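Local coordinates for inorganic polyphosphate/ATP-glucomannokinase (Arthrobacter sp., PDB 1WOQ), which phosphorylates glucose, and probably mannose, using inorganic polyphosphate or ATP as the phosphoryl donor, at residues D196-S199 with V200-R204; A63-S66 with A67-E70; K99-N103 with T104-A108; I85-G89 with V90-A94. All coordinates share one frame; numbering follows the deposited sequence.

From the N terminus the order is interactions 2, 4, 3 and 1; each is local and in series with the others, so none nests or crosses. Interaction 2 (63-70) turns the chain out of helix 51-66 into the loop that leads to strand 78-82. Interaction 4 (85-94) closes the beta hairpin 86-91, and interaction 3 (99-108) leads into helix 106-114. These two lie about 7 Å apart between centres and join through probable backbone hydrogen bonds of Val91 with Asn103 and Thr104, interaction 4 being the nearer to bound glucose. Interaction 1 (196-204) lies on helix 195-213, about 43 Å between centres from interaction 2, on the other side of the chain's centre.

Interaction 1: D196-S199 with V200-R204; sequences DEYS and VLLQR
Leu202 N and Gln203 N each reach back four residues, to Tyr198 O at 2.9 Å and Ser199 O at 2.8 Å, whereas Val200 N makes a longer bond to Asp196 O and Leu201 N only a weak one to Glu197 O. On this regular helical frame the principal side-chain contact is that of Tyr198 with Leu202, one turn on. Tyr198 CG stands anti to the backbone N (chi1 -172°), which lays the phenol alongside the following turn, and Leu202 comes over one face of the ring. Its CG lies 4.1 Å from the ring centroid and only 12° off the normal, a CH-pi contact. Both methyls spread over that same face: CD1 packs 3.6 Å from Tyr198 CE2, and CD2 sits 3.9 Å from Tyr198 CZ. A forked leucine suits this place, since its branch point and both methyls meet a flat surface together. Leu201 adds a looser contact, its CD1 4.5 Å from Tyr198 CD1. The Tyr198-Leu202 pair has the i to i+4 spacing of an alpha-helix, here near the start of helix 195-213, and it turns Tyr198 and Leu202 to the buried side while Asp196, Glu197 and Val200 lie exposed. The phenol hydroxyl is hydrogen-bonded to Ala183 O, joining this helix to helix 179-183. With an alanine here in place of Tyr198, Leu202 would probably lose the ring face it packs on, and Ala183 O its hydroxyl partner. Small Ser199 is buried as well, its OG hydrogen-bonded to Trp195 O and Asn234 ND2.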
ATOM      1  N   ASP A 196     -18.876   0.619 -16.121  1.00 25.89           N
ATOM      2  CA  ASP A 196     -19.033  -0.595 -16.917  1.00 25.99           C
ATOM      3  C   ASP A 196     -17.865  -0.804 -17.871  1.00 24.62           C
ATOM      4  O   ASP A 196     -17.409  -1.933 -18.063  1.00 23.20           O
ATOM      5  CB  ASP A 196     -20.343  -0.565 -17.712  1.00 29.64           C
ATOM      6  CG  ASP A 196     -21.566  -0.599 -16.820  1.00 32.10           C
ATOM      7  OD1 ASP A 196     -21.529  -1.297 -15.784  1.00 31.97           O
ATOM      8  OD2 ASP A 196     -22.570   0.061 -17.162  1.00 35.83           O
ATOM      9  N   GLU A 197     -17.381   0.276 -18.477  1.00 21.95           N
ATOM     10  CA  GLU A 197     -16.255   0.160 -19.392  1.00 21.55           C
ATOM     11  C   GLU A 197     -15.018  -0.225 -18.586  1.00 20.54           C
ATOM     12  O   GLU A 197     -14.173  -0.995 -19.049  1.00 19.90           O
ATOM     13  CB  GLU A 197     -16.032   1.482 -20.130  1.00 23.53           C
ATOM     14  CG  GLU A 197     -17.210   1.871 -21.023  1.00 26.82           C
ATOM     15  CD  GLU A 197     -17.000   3.196 -21.732  1.00 29.35           C
ATOM     16  OE1 GLU A 197     -16.664   4.184 -21.051  1.00 25.89           O
ATOM     17  OE2 GLU A 197     -17.181   3.249 -22.968  1.00 31.64           O
ATOM     18  N   TYR A 198     -14.924   0.311 -17.373  1.00 19.31           N
ATOM     19  CA  TYR A 198     -13.802   0.009 -16.485  1.00 18.17           C
ATOM     20  C   TYR A 198     -13.878  -1.467 -16.102  1.00 17.79           C
ATOM     21  O   TYR A 198     -12.852  -2.127 -15.939  1.00 16.51           O
ATOM     22  CB  TYR A 198     -13.875   0.884 -15.227  1.00 18.75           C
ATOM     23  CG  TYR A 198     -12.658   0.805 -14.324  1.00 17.58           C
ATOM     24  CD1 TYR A 198     -11.370   0.962 -14.839  1.00 18.29           C
ATOM     25  CD2 TYR A 198     -12.798   0.611 -12.950  1.00 17.43           C
ATOM     26  CE1 TYR A 198     -10.246   0.926 -14.004  1.00 17.71           C
ATOM     27  CE2 TYR A 198     -11.684   0.577 -12.104  1.00 15.57           C
ATOM     28  CZ  TYR A 198     -10.414   0.734 -12.637  1.00 16.58           C
ATOM     29  OH  TYR A 198      -9.313   0.702 -11.808  1.00 16.59           O
ATOM     30  N   SER A 199     -15.099  -1.981 -15.967  1.00 17.80           N
ATOM     31  CA  SER A 199     -15.302  -3.385 -15.614  1.00 18.99           C
ATOM     32  C   SER A 199     -14.720  -4.305 -16.680  1.00 17.96           C
ATOM     33  O   SER A 199     -14.253  -5.401 -16.371  1.00 16.37           O
ATOM     34  CB  SER A 199     -16.793  -3.690 -15.434  1.00 20.84           C
ATOM     35  OG  SER A 199     -17.311  -3.038 -14.290  1.00 24.30           O
ATOM     36  N   VAL A 200     -14.756  -3.867 -17.937  1.00 17.46           N
ATOM     37  CA  VAL A 200     -14.205  -4.663 -19.029  1.00 18.78           C
ATOM     38  C   VAL A 200     -12.697  -4.797 -18.822  1.00 18.73           C
ATOM     39  O   VAL A 200     -12.133  -5.888 -18.934  1.00 16.30           O
ATOM     40  CB  VAL A 200     -14.467  -4.000 -20.404  1.00 20.20           C
ATOM     41  CG1 VAL A 200     -13.698  -4.730 -21.494  1.00 20.32           C
ATOM     42  CG2 VAL A 200     -15.959  -4.025 -20.716  1.00 22.34           C
ATOM     43  N   LEU A 201     -12.051  -3.674 -18.525  1.00 17.17           N
ATOM     44  CA  LEU A 201     -10.614  -3.662 -18.286  1.00 17.98           C
ATOM     45  C   LEU A 201     -10.245  -4.525 -17.082  1.00 15.39           C
ATOM     46  O   LEU A 201      -9.251  -5.252 -17.111  1.00 15.25           O
ATOM     47  CB  LEU A 201     -10.130  -2.228 -18.050  1.00 19.35           C
ATOM     48  CG  LEU A 201      -9.948  -1.357 -19.293  1.00 21.48           C
ATOM     49  CD1 LEU A 201      -9.708   0.083 -18.877  1.00 23.47           C
ATOM     50  CD2 LEU A 201      -8.770  -1.875 -20.109  1.00 23.20           C
ATOM     51  N   LEU A 202     -11.043  -4.448 -16.021  1.00 15.57           N
ATOM     52  CA  LEU A 202     -10.763  -5.233 -14.826  1.00 14.49           C
ATOM     53  C   LEU A 202     -11.012  -6.717 -15.065  1.00 16.72           C
ATOM     54  O   LEU A 202     -10.304  -7.557 -14.517  1.00 13.87           O
ATOM     55  CB  LEU A 202     -11.602  -4.738 -13.643  1.00 14.83           C
ATOM     56  CG  LEU A 202     -11.312  -3.300 -13.198  1.00 15.87           C
ATOM     57  CD1 LEU A 202     -12.138  -2.985 -11.962  1.00 15.88           C
ATOM     58  CD2 LEU A 202      -9.827  -3.131 -12.892  1.00 14.59           C
ATOM     59  N   GLN A 203     -12.020  -7.039 -15.877  1.00 15.95           N
ATOM     60  CA  GLN A 203     -12.317  -8.439 -16.191  1.00 15.63           C
ATOM     61  C   GLN A 203     -11.081  -9.030 -16.857  1.00 15.15           C
ATOM     62  O   GLN A 203     -10.664 -10.146 -16.547  1.00 15.78           O
ATOM     63  CB  GLN A 203     -13.509  -8.533 -17.149  1.00 16.50           C
ATOM     64  CG  GLN A 203     -13.783  -9.935 -17.719  1.00 18.97           C
ATOM     65  CD  GLN A 203     -14.137 -10.957 -16.653  1.00 19.86           C
ATOM     66  OE1 GLN A 203     -14.799 -10.640 -15.668  1.00 19.98           O
ATOM     67  NE2 GLN A 203     -13.710 -12.199 -16.857  1.00 20.73           N
ATOM     68  N   ARG A 204     -10.503  -8.266 -17.776  1.00 14.69           N
ATOM     69  CA  ARG A 204      -9.308  -8.699 -18.490  1.00 14.73           C
ATOM     70  C   ARG A 204      -8.131  -8.856 -17.539  1.00 13.96           C
ATOM     71  O   ARG A 204      -7.430  -9.871 -17.572  1.00 13.91           O
ATOM     72  CB  ARG A 204      -8.939  -7.689 -19.581  1.00 16.26           C
ATOM     73  CG  ARG A 204      -7.729  -8.095 -20.419  1.00 21.15           C
ATOM     74  CD  ARG A 204      -8.006  -9.390 -21.170  1.00 26.85           C
ATOM     75  NE  ARG A 204      -7.102 -10.471 -20.791  1.00 32.23           N
ATOM     76  CZ  ARG A 204      -5.865 -10.620 -21.258  1.00 31.75           C
ATOM     77  NH1 ARG A 204      -5.370  -9.757 -22.132  1.00 32.70           N
ATOM     78  NH2 ARG A 204      -5.123 -11.638 -20.847  1.00 31.72           N
TER

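Interaction 2: A63-S66 with A67-E70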
ATOM      1  N   ALA A  63       6.469  13.854  13.949  1.00 14.29           N
ATOM      2  CA  ALA A  63       6.585  14.792  15.059  1.00 16.32           C
ATOM      3  C   ALA A  63       5.225  15.007  15.713  1.00 15.67           C
ATOM      4  O   ALA A  63       5.114  15.033  16.937  1.00 17.01           O
ATOM      5  CB  ALA A  63       7.148  16.120  14.572  1.00 16.00           C
ATOM      6  N   GLU A  64       4.193  15.167  14.890  1.00 15.00           N
ATOM      7  CA  GLU A  64       2.837  15.375  15.391  1.00 15.31           C
ATOM      8  C   GLU A  64       2.360  14.191  16.225  1.00 15.18           C
ATOM      9  O   GLU A  64       1.885  14.365  17.349  1.00 15.04           O
ATOM     10  CB  GLU A  64       1.878  15.603  14.216  1.00 15.46           C
ATOM     11  CG  GLU A  64       0.389  15.454  14.533  1.00 17.67           C
ATOM     12  CD  GLU A  64      -0.133  16.472  15.534  1.00 19.76           C
ATOM     13  OE1 GLU A  64       0.436  17.578  15.632  1.00 20.82           O
ATOM     14  OE2 GLU A  64      -1.135  16.167  16.211  1.00 20.85           O
ATOM     15  N   LEU A  65       2.490  12.988  15.673  1.00 14.33           N
ATOM     16  CA  LEU A  65       2.054  11.779  16.365  1.00 13.82           C
ATOM     17  C   LEU A  65       2.858  11.494  17.625  1.00 14.64           C
ATOM     18  O   LEU A  65       2.305  11.040  18.626  1.00 16.21           O
ATOM     19  CB  LEU A  65       2.132  10.572  15.419  1.00 13.60           C
ATOM     20  CG  LEU A  65       1.244  10.663  14.171  1.00 12.78           C
ATOM     21  CD1 LEU A  65       1.526   9.478  13.251  1.00 13.69           C
ATOM     22  CD2 LEU A  65      -0.226  10.690  14.573  1.00 14.72           C
ATOM     23  N   SER A  66       4.159  11.764  17.580  1.00 14.84           N
ATOM     24  CA  SER A  66       5.027  11.517  18.727  1.00 16.93           C
ATOM     25  C   SER A  66       4.724  12.444  19.902  1.00 18.86           C
ATOM     26  O   SER A  66       5.093  12.151  21.041  1.00 19.55           O
ATOM     27  CB  SER A  66       6.496  11.680  18.326  1.00 17.45           C
ATOM     28  OG  SER A  66       6.840  10.812  17.263  1.00 22.29           O
ATOM     29  N   ALA A  67       4.049  13.556  19.631  1.00 19.44           N
ATOM     30  CA  ALA A  67       3.720  14.516  20.682  1.00 21.17           C
ATOM     31  C   ALA A  67       2.408  14.184  21.382  1.00 22.53           C
ATOM     32  O   ALA A  67       2.063  14.796  22.393  1.00 23.59           O
ATOM     33  CB  ALA A  67       3.655  15.925  20.100  1.00 19.98           C
ATOM     34  N   ARG A  68       1.677  13.213  20.851  1.00 21.62           N
ATOM     35  CA  ARG A  68       0.400  12.835  21.446  1.00 24.94           C
ATOM     36  C   ARG A  68       0.564  11.962  22.684  1.00 25.55           C
ATOM     37  O   ARG A  68       1.519  11.193  22.797  1.00 25.56           O
ATOM     38  CB  ARG A  68      -0.468  12.126  20.409  1.00 24.05           C
ATOM     39  CG  ARG A  68      -0.752  12.996  19.207  1.00 24.37           C
ATOM     40  CD  ARG A  68      -1.767  12.370  18.292  1.00 25.43           C
ATOM     41  NE  ARG A  68      -2.021  13.215  17.133  1.00 23.44           N
ATOM     42  CZ  ARG A  68      -2.841  12.885  16.144  1.00 24.18           C
ATOM     43  NH1 ARG A  68      -3.484  11.727  16.187  1.00 23.63           N
ATOM     44  NH2 ARG A  68      -3.013  13.709  15.118  1.00 21.42           N
ATOM     45  N   PRO A  69      -0.375  12.074  23.633  1.00 28.02           N
ATOM     46  CA  PRO A  69      -0.302  11.279  24.862  1.00 28.00           C
ATOM     47  C   PRO A  69      -0.276   9.771  24.621  1.00 28.18           C
ATOM     48  O   PRO A  69       0.297   9.023  25.413  1.00 27.94           O
ATOM     49  CB  PRO A  69      -1.534  11.738  25.646  1.00 29.58           C
ATOM     50  CG  PRO A  69      -2.493  12.160  24.574  1.00 31.43           C
ATOM     51  CD  PRO A  69      -1.595  12.897  23.607  1.00 28.72           C
ATOM     52  N   GLU A  70      -0.877   9.331  23.519  1.00 27.23           N
ATOM     53  CA  GLU A  70      -0.913   7.910  23.197  1.00 27.00           C
ATOM     54  C   GLU A  70       0.285   7.459  22.355  1.00 25.66           C
ATOM     55  O   GLU A  70       0.345   6.313  21.911  1.00 24.70           O
ATOM     56  CB  GLU A  70      -2.219   7.567  22.465  1.00 28.23           C
ATOM     57  CG  GLU A  70      -2.447   8.337  21.170  1.00 32.73           C
ATOM     58  CD  GLU A  70      -3.264   9.606  21.361  1.00 33.60           C
ATOM     59  OE1 GLU A  70      -2.975  10.371  22.299  1.00 34.44           O
ATOM     60  OE2 GLU A  70      -4.192   9.843  20.560  1.00 37.27           O
TER
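Glu64 and Arg68, four residues apart, form a salt bridge in which one carboxylate oxygen takes two N-H groups. Arg68 grips side-on: NE lies 3.2 Å and NH2 3.3 Å from Glu64 OE2, which sits in the guanidinium plane at its edge. The oxygen is met on its anti side; the two planes stand 74° apart, far from coplanar, and both nitrogens share the one oxygen. Glu64 gets there by bending at chi2 (64°), while the arginine runs out extended.

The apolar contact uses the other aspect of the guanidinium: Leu65 CD2 lies over one face, 3.8 Å from Arg68 CZ. Leu65 itself is buried against Phe41, Ile15 and Ile28, and Arg68 NH1 bonds to Glu39 O. A methionine in place of Arg68 would probably leave the Glu64 carboxylate without its charged mate and Glu39 O without this donor.

Among the backbone bonds, Ala67 N donates to Glu64 O at 3.2 Å, and Arg68 N to Leu65 O at 3.2 Å, both spanning three residues. Such bonds are common where a helix runs out, here as helix 51-66 gives way to the loop before strand 78-82, and the Glu64-Arg68 salt bridge spans that exit.

Interaction 3: K99-N103 with T104-A108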
ATOM      1  N   LYS A  99      12.063  10.321 -10.310  1.00 22.23           N
ATOM      2  CA  LYS A  99      13.089   9.324 -10.571  1.00 23.38           C
ATOM      3  C   LYS A  99      14.342   9.442  -9.703  1.00 21.49           C
ATOM      4  O   LYS A  99      15.162   8.527  -9.673  1.00 20.19           O
ATOM      5  CB  LYS A  99      13.452   9.338 -12.056  1.00 26.72           C
ATOM      6  CG  LYS A  99      12.255   9.008 -12.942  1.00 32.39           C
ATOM      7  CD  LYS A  99      11.655   7.652 -12.563  1.00 33.63           C
ATOM      8  CE  LYS A  99      10.311   7.417 -13.235  1.00 35.65           C
ATOM      9  NZ  LYS A  99       9.264   8.349 -12.725  1.00 37.31           N
ATOM     10  N   SER A 100      14.484  10.555  -8.987  1.00 20.90           N
ATOM     11  CA  SER A 100      15.639  10.732  -8.111  1.00 21.63           C
ATOM     12  C   SER A 100      15.552   9.731  -6.961  1.00 21.38           C
ATOM     13  O   SER A 100      16.511   9.534  -6.220  1.00 21.21           O
ATOM     14  CB  SER A 100      15.687  12.162  -7.557  1.00 23.81           C
ATOM     15  OG  SER A 100      14.548  12.450  -6.763  1.00 26.59           O
ATOM     16  N   TRP A 101      14.391   9.096  -6.821  1.00 19.69           N
ATOM     17  CA  TRP A 101      14.192   8.107  -5.774  1.00 19.08           C
ATOM     18  C   TRP A 101      14.954   6.825  -6.075  1.00 19.38           C
ATOM     19  O   TRP A 101      15.358   6.105  -5.164  1.00 18.47           O
ATOM     20  CB  TRP A 101      12.702   7.790  -5.614  1.00 18.34           C
ATOM     21  CG  TRP A 101      11.988   8.740  -4.715  1.00 17.38           C
ATOM     22  CD1 TRP A 101      11.069   9.680  -5.074  1.00 17.36           C
ATOM     23  CD2 TRP A 101      12.134   8.839  -3.294  1.00 17.76           C
ATOM     24  NE1 TRP A 101      10.627  10.358  -3.962  1.00 18.57           N
ATOM     25  CE2 TRP A 101      11.266   9.862  -2.857  1.00 18.33           C
ATOM     26  CE3 TRP A 101      12.915   8.161  -2.348  1.00 18.40           C
ATOM     27  CZ2 TRP A 101      11.155  10.225  -1.509  1.00 19.30           C
ATOM     28  CZ3 TRP A 101      12.805   8.523  -1.008  1.00 18.67           C
ATOM     29  CH2 TRP A 101      11.932   9.545  -0.603  1.00 18.26           C
ATOM     30  N   LEU A 102      15.156   6.546  -7.361  1.00 18.83           N
ATOM     31  CA  LEU A 102      15.866   5.339  -7.761  1.00 19.94           C
ATOM     32  C   LEU A 102      17.232   5.223  -7.093  1.00 22.32           C
ATOM     33  O   LEU A 102      18.022   6.172  -7.092  1.00 21.70           O
ATOM     34  CB  LEU A 102      16.024   5.297  -9.284  1.00 21.02           C
ATOM     35  CG  LEU A 102      14.724   5.147 -10.079  1.00 20.52           C
ATOM     36  CD1 LEU A 102      15.032   5.139 -11.571  1.00 22.72           C
ATOM     37  CD2 LEU A 102      14.023   3.854  -9.678  1.00 22.78           C
ATOM     38  N   ASN A 103      17.489   4.051  -6.522  1.00 21.16           N
ATOM     39  CA  ASN A 103      18.744   3.748  -5.839  1.00 24.31           C
ATOM     40  C   ASN A 103      18.962   4.552  -4.557  1.00 22.83           C
ATOM     41  O   ASN A 103      20.072   4.613  -4.031  1.00 24.24           O
ATOM     42  CB  ASN A 103      19.926   3.959  -6.788  1.00 27.79           C
ATOM     43  CG  ASN A 103      20.943   2.840  -6.700  1.00 33.55           C
ATOM     44  OD1 ASN A 103      21.973   2.867  -7.377  1.00 38.77           O
ATOM     45  ND2 ASN A 103      20.657   1.843  -5.867  1.00 33.75           N
ATOM     46  N   THR A 104      17.900   5.163  -4.053  1.00 21.66           N
ATOM     47  CA  THR A 104      17.988   5.935  -2.821  1.00 20.85           C
ATOM     48  C   THR A 104      17.794   5.028  -1.610  1.00 20.13           C
ATOM     49  O   THR A 104      16.852   4.233  -1.567  1.00 17.10           O
ATOM     50  CB  THR A 104      16.912   7.045  -2.774  1.00 21.81           C
ATOM     51  OG1 THR A 104      17.227   8.057  -3.736  1.00 24.44           O
ATOM     52  CG2 THR A 104      16.840   7.673  -1.381  1.00 22.30           C
ATOM     53  N   ASP A 105      18.696   5.126  -0.637  1.00 19.04           N
ATOM     54  CA  ASP A 105      18.571   4.334   0.581  1.00 17.09           C
ATOM     55  C   ASP A 105      17.565   5.115   1.421  1.00 17.04           C
ATOM     56  O   ASP A 105      17.942   6.001   2.195  1.00 14.76           O
ATOM     57  CB  ASP A 105      19.908   4.256   1.322  1.00 19.58           C
ATOM     58  CG  ASP A 105      19.879   3.279   2.486  1.00 21.86           C
ATOM     59  OD1 ASP A 105      18.794   3.069   3.081  1.00 19.96           O
ATOM     60  OD2 ASP A 105      20.950   2.727   2.819  1.00 23.30           O
ATOM     61  N   ILE A 106      16.286   4.802   1.251  1.00 16.19           N
ATOM     62  CA  ILE A 106      15.236   5.503   1.974  1.00 14.34           C
ATOM     63  C   ILE A 106      15.245   5.220   3.479  1.00 15.31           C
ATOM     64  O   ILE A 106      14.889   6.091   4.277  1.00 15.16           O
ATOM     65  CB  ILE A 106      13.840   5.215   1.336  1.00 13.97           C
ATOM     66  CG1 ILE A 106      12.770   6.090   1.997  1.00 14.36           C
ATOM     67  CG2 ILE A 106      13.506   3.732   1.425  1.00 13.53           C
ATOM     68  CD1 ILE A 106      11.427   6.074   1.257  1.00 14.34           C
ATOM     69  N   ASP A 107      15.665   4.022   3.882  1.00 15.69           N
ATOM     70  CA  ASP A 107      15.733   3.708   5.308  1.00 14.78           C
ATOM     71  C   ASP A 107      16.737   4.642   5.973  1.00 15.37           C
ATOM     72  O   ASP A 107      16.454   5.220   7.022  1.00 14.14           O
ATOM     73  CB  ASP A 107      16.162   2.253   5.532  1.00 17.23           C
ATOM     74  CG  ASP A 107      15.001   1.284   5.440  1.00 20.27           C
ATOM     75  OD1 ASP A 107      13.942   1.675   4.904  1.00 20.25           O
ATOM     76  OD2 ASP A 107      15.147   0.131   5.897  1.00 20.30           O
ATOM     77  N   ALA A 108      17.905   4.791   5.351  1.00 14.89           N
ATOM     78  CA  ALA A 108      18.952   5.661   5.887  1.00 15.30           C
ATOM     79  C   ALA A 108      18.486   7.113   5.873  1.00 15.25           C
ATOM     80  O   ALA A 108      18.658   7.842   6.848  1.00 14.60           O
ATOM     81  CB  ALA A 108      20.229   5.517   5.059  1.00 16.11           C
TER
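A type II beta turn from Trp101 to Thr104 carries the chain from a short 3-10 segment toward helix 106-114. Its closing bond runs from Thr104 N to Trp101 O, 2.9 Å long. Asn103 fills the third position of the turn at positive phi (67°), a conformation that asparagine tolerates better than most residues. The threonine hydroxyl reaches back to the 3-10 segment: Thr104 OG1 lies 3.0 Å from Ser100 O, a weak contact.

Apolar packing lies along the indole. Trp101 CZ3 meets Ile106 CD1 at 3.6 Å and Trp101 CE3 meets Thr104 CG2 at 4.1 Å, both methyls approaching obliquely. Ile106 CG1 is anti to the backbone N (chi1 -173°), and this aims its terminal methyl at the six-membered ring. The broad tryptophan can span from the turn to the helix start while its NE1 bonds to Ala49 O; the Phe82 ring meets it with the planes at about 55°, and Pro51 and Val54 of helix 51-66 also touch it.

Asp105 follows Thr104 directly, and its OD1 accepts from Ala108 N at 3.0 Å, meeting an amide of the first turn. A short side-chain carboxylate suits this place, close enough to satisfy an N-H that has no earlier carbonyl of the helix to bond to. The arrangement is that of an N-capped helix start entered from a beta turn.

Interaction 4: I85-G89 with V90-A94; sequences IIQHG and VVHSA
Ser93 OG is set between the backbone N and the carbonyl carbon (chi1 72°), and this brings it back to Ile85 N at 2.8 Å as an acceptor. Ile85 O takes His92 N in a nearly straight bond of 2.8 Å. The His92 ring, CG anti to the carbonyl carbon (chi1 -74°), folds back toward the preceding strand, where ND1 donates to Val90 O at 3.0 Å from above the carbonyl plane. Val90 O thus accepts twice, the other donor being Gln87 N at 3.0 Å.

The frame is a beta hairpin of strands 86-87 and 90-91, closed by a type I' turn from Gln87 to Val90. Both turn residues take positive phi, as a type I' turn requires, easy for Gly89 and less usual for His88. Beta-branched Val90 and Val91 suit the extended strand.

On the side of Gln87 and Val90 the Gln87 amide stacks over one face of the His92 imidazole, planes 21° apart; on the side of Ile86 and Val91, Ile86 CD1 packs 3.7 Å from Val91 CG2. Pro83, Gly84, Ala95 and Asn96, flanking residues 85-94, line the glucose pocket, and the Ser93 side chain lies about 5 Å from the sugar.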
ATOM      1  N   ILE A  85       9.588  -0.820  -5.459  1.00 14.46           N
ATOM      2  CA  ILE A  85      10.294  -1.998  -4.972  1.00 13.65           C
ATOM      3  C   ILE A  85      11.273  -1.554  -3.886  1.00 15.55           C
ATOM      4  O   ILE A  85      12.047  -0.615  -4.090  1.00 16.33           O
ATOM      5  CB  ILE A  85      11.103  -2.674  -6.107  1.00 13.19           C
ATOM      6  CG1 ILE A  85      10.158  -3.169  -7.203  1.00 14.29           C
ATOM      7  CG2 ILE A  85      11.929  -3.825  -5.547  1.00 14.71           C
ATOM      8  CD1 ILE A  85      10.884  -3.638  -8.468  1.00 11.81           C
ATOM      9  N   ILE A  86      11.231  -2.220  -2.736  1.00 14.11           N
ATOM     10  CA  ILE A  86      12.133  -1.899  -1.632  1.00 15.06           C
ATOM     11  C   ILE A  86      12.969  -3.127  -1.275  1.00 15.80           C
ATOM     12  O   ILE A  86      12.429  -4.159  -0.872  1.00 16.46           O
ATOM     13  CB  ILE A  86      11.360  -1.465  -0.360  1.00 16.25           C
ATOM     14  CG1 ILE A  86      10.478  -0.244  -0.654  1.00 15.05           C
ATOM     15  CG2 ILE A  86      12.349  -1.167   0.770  1.00 16.33           C
ATOM     16  CD1 ILE A  86      11.228   0.999  -1.100  1.00 16.88           C
ATOM     17  N   GLN A  87      14.285  -3.015  -1.432  1.00 17.18           N
ATOM     18  CA  GLN A  87      15.194  -4.113  -1.108  1.00 17.05           C
ATOM     19  C   GLN A  87      16.272  -3.593  -0.160  1.00 18.36           C
ATOM     20  O   GLN A  87      17.033  -2.688  -0.507  1.00 18.39           O
ATOM     21  CB  GLN A  87      15.848  -4.668  -2.379  1.00 19.45           C
ATOM     22  CG  GLN A  87      14.861  -5.222  -3.413  1.00 18.52           C
ATOM     23  CD  GLN A  87      15.556  -5.847  -4.624  1.00 24.31           C
ATOM     24  OE1 GLN A  87      14.906  -6.243  -5.591  1.00 24.53           O
ATOM     25  NE2 GLN A  87      16.880  -5.941  -4.568  1.00 23.84           N
ATOM     26  N   HIS A  88      16.325  -4.164   1.037  1.00 20.05           N
ATOM     27  CA  HIS A  88      17.300  -3.749   2.038  1.00 20.85           C
ATOM     28  C   HIS A  88      17.280  -2.232   2.213  1.00 19.84           C
ATOM     29  O   HIS A  88      18.330  -1.583   2.232  1.00 18.36           O
ATOM     30  CB  HIS A  88      18.706  -4.208   1.637  1.00 24.44           C
ATOM     31  CG  HIS A  88      18.871  -5.696   1.628  1.00 28.84           C
ATOM     32  ND1 HIS A  88      19.040  -6.421   0.468  1.00 31.97           N
ATOM     33  CD2 HIS A  88      18.865  -6.597   2.639  1.00 30.96           C
ATOM     34  CE1 HIS A  88      19.129  -7.706   0.765  1.00 32.15           C
ATOM     35  NE2 HIS A  88      19.025  -7.840   2.075  1.00 32.48           N
ATOM     36  N   GLY A  89      16.073  -1.680   2.315  1.00 19.08           N
ATOM     37  CA  GLY A  89      15.900  -0.249   2.512  1.00 17.76           C
ATOM     38  C   GLY A  89      16.199   0.663   1.334  1.00 17.34           C
ATOM     39  O   GLY A  89      16.193   1.885   1.485  1.00 16.78           O
ATOM     40  N   VAL A  90      16.443   0.084   0.163  1.00 16.47           N
ATOM     41  CA  VAL A  90      16.757   0.872  -1.022  1.00 16.49           C
ATOM     42  C   VAL A  90      15.636   0.814  -2.055  1.00 15.32           C
ATOM     43  O   VAL A  90      15.064  -0.245  -2.306  1.00 14.03           O
ATOM     44  CB  VAL A  90      18.080   0.384  -1.657  1.00 16.86           C
ATOM     45  CG1 VAL A  90      18.391   1.183  -2.918  1.00 16.71           C
ATOM     46  CG2 VAL A  90      19.215   0.534  -0.646  1.00 17.96           C
ATOM     47  N   VAL A  91      15.319   1.962  -2.646  1.00 16.38           N
ATOM     48  CA  VAL A  91      14.256   2.041  -3.650  1.00 16.14           C
ATOM     49  C   VAL A  91      14.755   1.564  -5.014  1.00 18.23           C
ATOM     50  O   VAL A  91      15.748   2.079  -5.532  1.00 17.96           O
ATOM     51  CB  VAL A  91      13.730   3.491  -3.775  1.00 17.27           C
ATOM     52  CG1 VAL A  91      12.705   3.585  -4.901  1.00 14.85           C
ATOM     53  CG2 VAL A  91      13.102   3.932  -2.450  1.00 16.84           C
ATOM     54  N   HIS A  92      14.065   0.583  -5.597  1.00 16.65           N
ATOM     55  CA  HIS A  92      14.472   0.056  -6.894  1.00 18.37           C
ATOM     56  C   HIS A  92      13.506   0.329  -8.047  1.00 18.42           C
ATOM     57  O   HIS A  92      13.717  -0.143  -9.167  1.00 19.26           O
ATOM     58  CB  HIS A  92      14.760  -1.447  -6.795  1.00 20.48           C
ATOM     59  CG  HIS A  92      16.045  -1.767  -6.095  1.00 23.93           C
ATOM     60  ND1 HIS A  92      16.199  -1.656  -4.731  1.00 27.98           N
ATOM     61  CD2 HIS A  92      17.250  -2.152  -6.578  1.00 28.52           C
ATOM     62  CE1 HIS A  92      17.442  -1.958  -4.402  1.00 27.06           C
ATOM     63  NE2 HIS A  92      18.102  -2.262  -5.505  1.00 28.12           N
ATOM     64  N   SER A  93      12.446   1.083  -7.778  1.00 15.63           N
ATOM     65  CA  SER A  93      11.498   1.457  -8.823  1.00 17.36           C
ATOM     66  C   SER A  93      10.798   2.730  -8.374  1.00 17.55           C
ATOM     67  O   SER A  93      10.637   2.966  -7.178  1.00 18.51           O
ATOM     68  CB  SER A  93      10.474   0.340  -9.086  1.00 17.16           C
ATOM     69  OG  SER A  93       9.542   0.213  -8.026  1.00 16.51           O
ATOM     70  N   ALA A  94      10.398   3.557  -9.334  1.00 17.18           N
ATOM     71  CA  ALA A  94       9.724   4.815  -9.025  1.00 19.34           C
ATOM     72  C   ALA A  94       8.761   5.126 -10.158  1.00 20.06           C
ATOM     73  O   ALA A  94       8.844   6.178 -10.790  1.00 21.02           O
ATOM     74  CB  ALA A  94      10.753   5.939  -8.883  1.00 20.25           C
TER